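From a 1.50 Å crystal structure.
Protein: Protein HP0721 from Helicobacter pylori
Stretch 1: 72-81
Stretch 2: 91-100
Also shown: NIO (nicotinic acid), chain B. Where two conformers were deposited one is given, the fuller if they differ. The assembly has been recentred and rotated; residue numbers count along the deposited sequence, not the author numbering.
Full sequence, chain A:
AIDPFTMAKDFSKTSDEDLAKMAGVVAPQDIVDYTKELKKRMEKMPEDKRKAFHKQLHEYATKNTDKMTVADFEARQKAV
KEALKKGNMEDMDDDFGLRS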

# COMPACT_ATOMS: atom_id res chain seq x y z
N ASP A 72 11.18 -1.14 2.31
CA ASP A 72 11.60 -2.17 1.38
C ASP A 72 10.38 -2.66 0.58
O ASP A 72 10.50 -2.94 -0.61
CB ASP A 72 12.25 -3.33 2.11
CG ASP A 72 13.62 -3.03 2.64
OD1 ASP A 72 14.32 -2.16 2.08
OD2 ASP A 72 13.98 -3.67 3.63
N PHE A 73 9.22 -2.80 1.23
CA PHE A 73 8.03 -3.27 0.53
C PHE A 73 7.57 -2.28 -0.54
O PHE A 73 7.26 -2.67 -1.68
CB PHE A 73 6.91 -3.56 1.50
CG PHE A 73 5.67 -4.05 0.85
CD1 PHE A 73 5.56 -5.33 0.38
CD2 PHE A 73 4.52 -3.28 0.86
CE1 PHE A 73 4.38 -5.80 -0.20
CE2 PHE A 73 3.34 -3.77 0.28
CZ PHE A 73 3.29 -5.02 -0.24
N GLU A 74 7.55 -1.01 -0.19
CA GLU A 74 7.16 0.01 -1.14
C GLU A 74 8.11 0.07 -2.33
O GLU A 74 7.69 0.23 -3.49
CB GLU A 74 7.09 1.37 -0.47
CG GLU A 74 6.52 2.43 -1.35
CD GLU A 74 6.50 3.73 -0.66
OE1 GLU A 74 7.58 4.34 -0.59
OE2 GLU A 74 5.43 4.13 -0.16
N ALA A 75 9.40 -0.06 -2.06
CA ALA A 75 10.40 -0.05 -3.15
C ALA A 75 10.09 -1.17 -4.11
O ALA A 75 10.12 -0.97 -5.32
CB ALA A 75 11.85 -0.20 -2.61
N ARG A 76 9.82 -2.36 -3.58
CA ARG A 76 9.45 -3.47 -4.46
C ARG A 76 8.15 -3.22 -5.22
O ARG A 76 8.08 -3.47 -6.44
CB ARG A 76 9.37 -4.77 -3.67
CG ARG A 76 9.12 -5.93 -4.55
CD ARG A 76 8.83 -7.19 -3.81
NE ARG A 76 8.43 -8.28 -4.70
CZ ARG A 76 7.19 -8.62 -5.04
NH1 ARG A 76 6.08 -8.00 -4.63
NH2 ARG A 76 7.02 -9.67 -5.80
N GLN A 77 7.13 -2.72 -4.53
CA GLN A 77 5.83 -2.56 -5.14
C GLN A 77 5.87 -1.52 -6.24
O GLN A 77 5.21 -1.67 -7.29
CB GLN A 77 4.74 -2.24 -4.10
CG GLN A 77 4.33 -3.35 -3.15
CD GLN A 77 4.03 -4.66 -3.87
OE1 GLN A 77 4.86 -5.51 -3.87
NE2 GLN A 77 2.87 -4.76 -4.50
N LYS A 78 6.65 -0.47 -6.02
CA LYS A 78 6.81 0.57 -7.06
C LYS A 78 7.48 -0.03 -8.31
O LYS A 78 7.09 0.23 -9.46
CB LYS A 78 7.56 1.76 -6.53
CG LYS A 78 6.78 2.58 -5.52
CD LYS A 78 7.46 3.94 -5.29
CE LYS A 78 6.63 4.81 -4.38
NZ LYS A 78 7.44 5.69 -3.45
N ALA A 79 8.48 -0.85 -8.10
CA ALA A 79 9.20 -1.47 -9.19
C ALA A 79 8.29 -2.47 -9.92
O ALA A 79 8.34 -2.61 -11.15
CB ALA A 79 10.53 -2.13 -8.72
N VAL A 80 7.47 -3.19 -9.17
CA VAL A 80 6.52 -4.12 -9.73
C VAL A 80 5.54 -3.34 -10.61
O VAL A 80 5.27 -3.74 -11.74
CB VAL A 80 5.80 -4.98 -8.66
CG1 VAL A 80 4.55 -5.59 -9.23
CG2 VAL A 80 6.75 -6.07 -8.10
N LYS A 81 5.01 -2.26 -10.11
CA LYS A 81 4.03 -1.46 -10.84
C LYS A 81 4.63 -1.01 -12.16
O LYS A 81 4.01 -1.13 -13.20
CB LYS A 81 3.60 -0.25 -10.01
CG LYS A 81 2.66 0.72 -10.69
CD LYS A 81 2.08 1.81 -9.73
CE LYS A 81 3.05 2.93 -9.40
NZ LYS A 81 2.37 4.23 -9.18
N NIO B . 1.81 -10.03 -9.64
C1 NIO B . 2.59 -10.03 -8.54
C2 NIO B . 2.47 -8.99 -7.59
C3 NIO B . 1.60 -7.97 -7.78
C4 NIO B . 0.81 -8.01 -8.92
C5 NIO B . 0.93 -9.05 -9.84
C6 NIO B . 3.40 -8.94 -6.43
O1 NIO B . 3.69 -7.79 -5.99
O2 NIO B . 3.90 -9.98 -5.99
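Stretch 2, residues 91-100: DMDDDFGLRS

Stretch 1 is helical throughout. Stretch 2 is mostly loop and turn, with a short 3-10 segment at L98 and R99. It runs back along the helix, so the two stretches run in roughly opposite directions: M92 lies level with K81, CA to CA 7.0 Å, and D95 lies level with Q77, CA to CA 6.9 Å.

D91 makes no contact with the helix. The backbone of M92 is extended, and its CA-to-CB bond points toward the helix. Its CE packs on K81 CB at 3.6 Å, and its SD lies 4.3 Å from V80 CG1. On the ligand side, M92 CG is 3.7 Å from C4 of the nicotinic acid. D93 is out of reach of the helix.

D94 opens a type I beta turn that ends at G97. G97 N donates to D94 O at 3.0 Å, although the position of G97 N is less certain. Within the turn, D95 presents its carbonyl to the helix. Q77 NE2 donates to D95 O at 3.0 Å, and the angle of 165° is nearly straight. This is the only hydrogen bond between the two stretches.

F96 directs its CA-to-CB bond away from the helix, yet its ring still meets F73: F73 CE2 is 3.7 Å from F96 CD1. The ring planes meet obliquely at 33°. F96 O approaches the edge of the F73 ring, 3.5 Å from CZ.

G97 has a positive phi, which favours glycine. A CB here would lie 2.5 Å from Q77 NE2, so the bare backbone leaves room for the amide. L98 does not touch the helix, but its CD1 is 3.7 Å from C1 of the nicotinic acid. R99 turns toward the helix again and sets its CD 3.6 Å from F73 CZ. At the C-terminus, S100 OG donates to G97 O at 2.8 Å.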

# COMPACT_ATOMS: atom_id res chain seq x y z
N ASP A 91 -2.45 -3.03 -14.75
CA ASP A 91 -2.45 -2.33 -13.43
C ASP A 91 -2.80 -3.26 -12.28
O ASP A 91 -3.79 -3.97 -12.35
CB ASP A 91 -3.49 -1.20 -13.31
CG ASP A 91 -3.57 -0.33 -14.51
OD1 ASP A 91 -2.74 0.60 -14.61
OD2 ASP A 91 -4.51 -0.55 -15.31
N MET A 92 -2.05 -3.19 -11.19
CA MET A 92 -2.50 -3.77 -9.93
C MET A 92 -3.78 -3.08 -9.50
O MET A 92 -3.90 -1.85 -9.58
CB MET A 92 -1.46 -3.55 -8.83
CG MET A 92 -0.24 -4.46 -8.89
SD MET A 92 0.90 -4.12 -7.51
CE MET A 92 1.51 -2.56 -8.15
N ASP A 93 -4.72 -3.88 -8.98
CA ASP A 93 -5.95 -3.33 -8.40
C ASP A 93 -5.60 -2.57 -7.12
O ASP A 93 -6.14 -1.50 -6.84
CB ASP A 93 -6.95 -4.45 -8.04
CG ASP A 93 -7.45 -5.27 -9.25
OD1 ASP A 93 -7.15 -4.94 -10.43
OD2 ASP A 93 -8.15 -6.27 -9.01
N ASP A 94 -4.67 -3.13 -6.35
CA ASP A 94 -4.27 -2.58 -5.06
C ASP A 94 -2.76 -2.41 -5.06
O ASP A 94 -2.03 -3.28 -5.54
CB ASP A 94 -4.72 -3.57 -3.98
CG ASP A 94 -5.33 -4.85 -4.58
OD1 ASP A 94 -4.78 -5.32 -5.62
OD2 ASP A 94 -6.34 -5.39 -4.06
N ASP A 95 -2.27 -1.29 -4.53
CA ASP A 95 -0.85 -1.07 -4.46
C ASP A 95 -0.09 -2.05 -3.58
O ASP A 95 1.10 -2.36 -3.93
CB ASP A 95 -0.54 0.31 -3.94
CG ASP A 95 -0.65 1.41 -5.01
OD1 ASP A 95 -0.73 1.16 -6.26
OD2 ASP A 95 -0.60 2.56 -4.53
N PHE A 96 -0.73 -2.51 -2.47
CA PHE A 96 -0.17 -3.60 -1.61
C PHE A 96 -0.06 -4.92 -2.40
O PHE A 96 0.29 -5.96 -1.83
CB PHE A 96 -1.00 -3.88 -0.31
CG PHE A 96 -0.78 -2.89 0.85
CD1 PHE A 96 0.10 -3.13 1.89
CD2 PHE A 96 -1.62 -1.76 0.99
CE1 PHE A 96 0.28 -2.21 2.93
CE2 PHE A 96 -1.47 -0.85 2.06
CZ PHE A 96 -0.51 -1.08 3.04
N GLY A 97 -0.39 -4.90 -3.69
CA GLY A 97 -0.32 -6.06 -4.55
C GLY A 97 -1.14 -7.26 -4.13
O GLY A 97 -2.32 -7.15 -3.77
N LEU A 98 -0.49 -8.42 -4.13
CA LEU A 98 -1.16 -9.65 -3.90
C LEU A 98 -1.51 -9.84 -2.44
O LEU A 98 -2.27 -10.73 -2.13
CB LEU A 98 -0.33 -10.85 -4.40
CG LEU A 98 -0.42 -11.23 -5.87
CD1 LEU A 98 0.65 -12.25 -6.24
CD2 LEU A 98 -1.85 -11.66 -6.27
N ARG A 99 -0.98 -9.03 -1.51
CA ARG A 99 -1.35 -9.21 -0.10
C ARG A 99 -2.82 -9.12 0.08
O ARG A 99 -3.36 -9.91 0.83
CB ARG A 99 -0.74 -8.18 0.87
CG ARG A 99 0.65 -8.10 0.91
CD ARG A 99 1.11 -6.99 1.87
NE ARG A 99 0.43 -7.02 3.19
CZ ARG A 99 0.82 -7.69 4.26
NH1 ARG A 99 1.91 -8.42 4.25
NH2 ARG A 99 0.12 -7.62 5.38
N SER A 100 -3.43 -8.22 -0.70
CA SER A 100 -4.78 -7.72 -0.57
C SER A 100 -5.74 -8.31 -1.63
O SER A 100 -5.45 -8.32 -2.85
CB SER A 100 -4.67 -6.19 -0.70
OG SER A 100 -3.80 -5.85 -1.77
OXT SER A 100 -6.85 -8.80 -1.37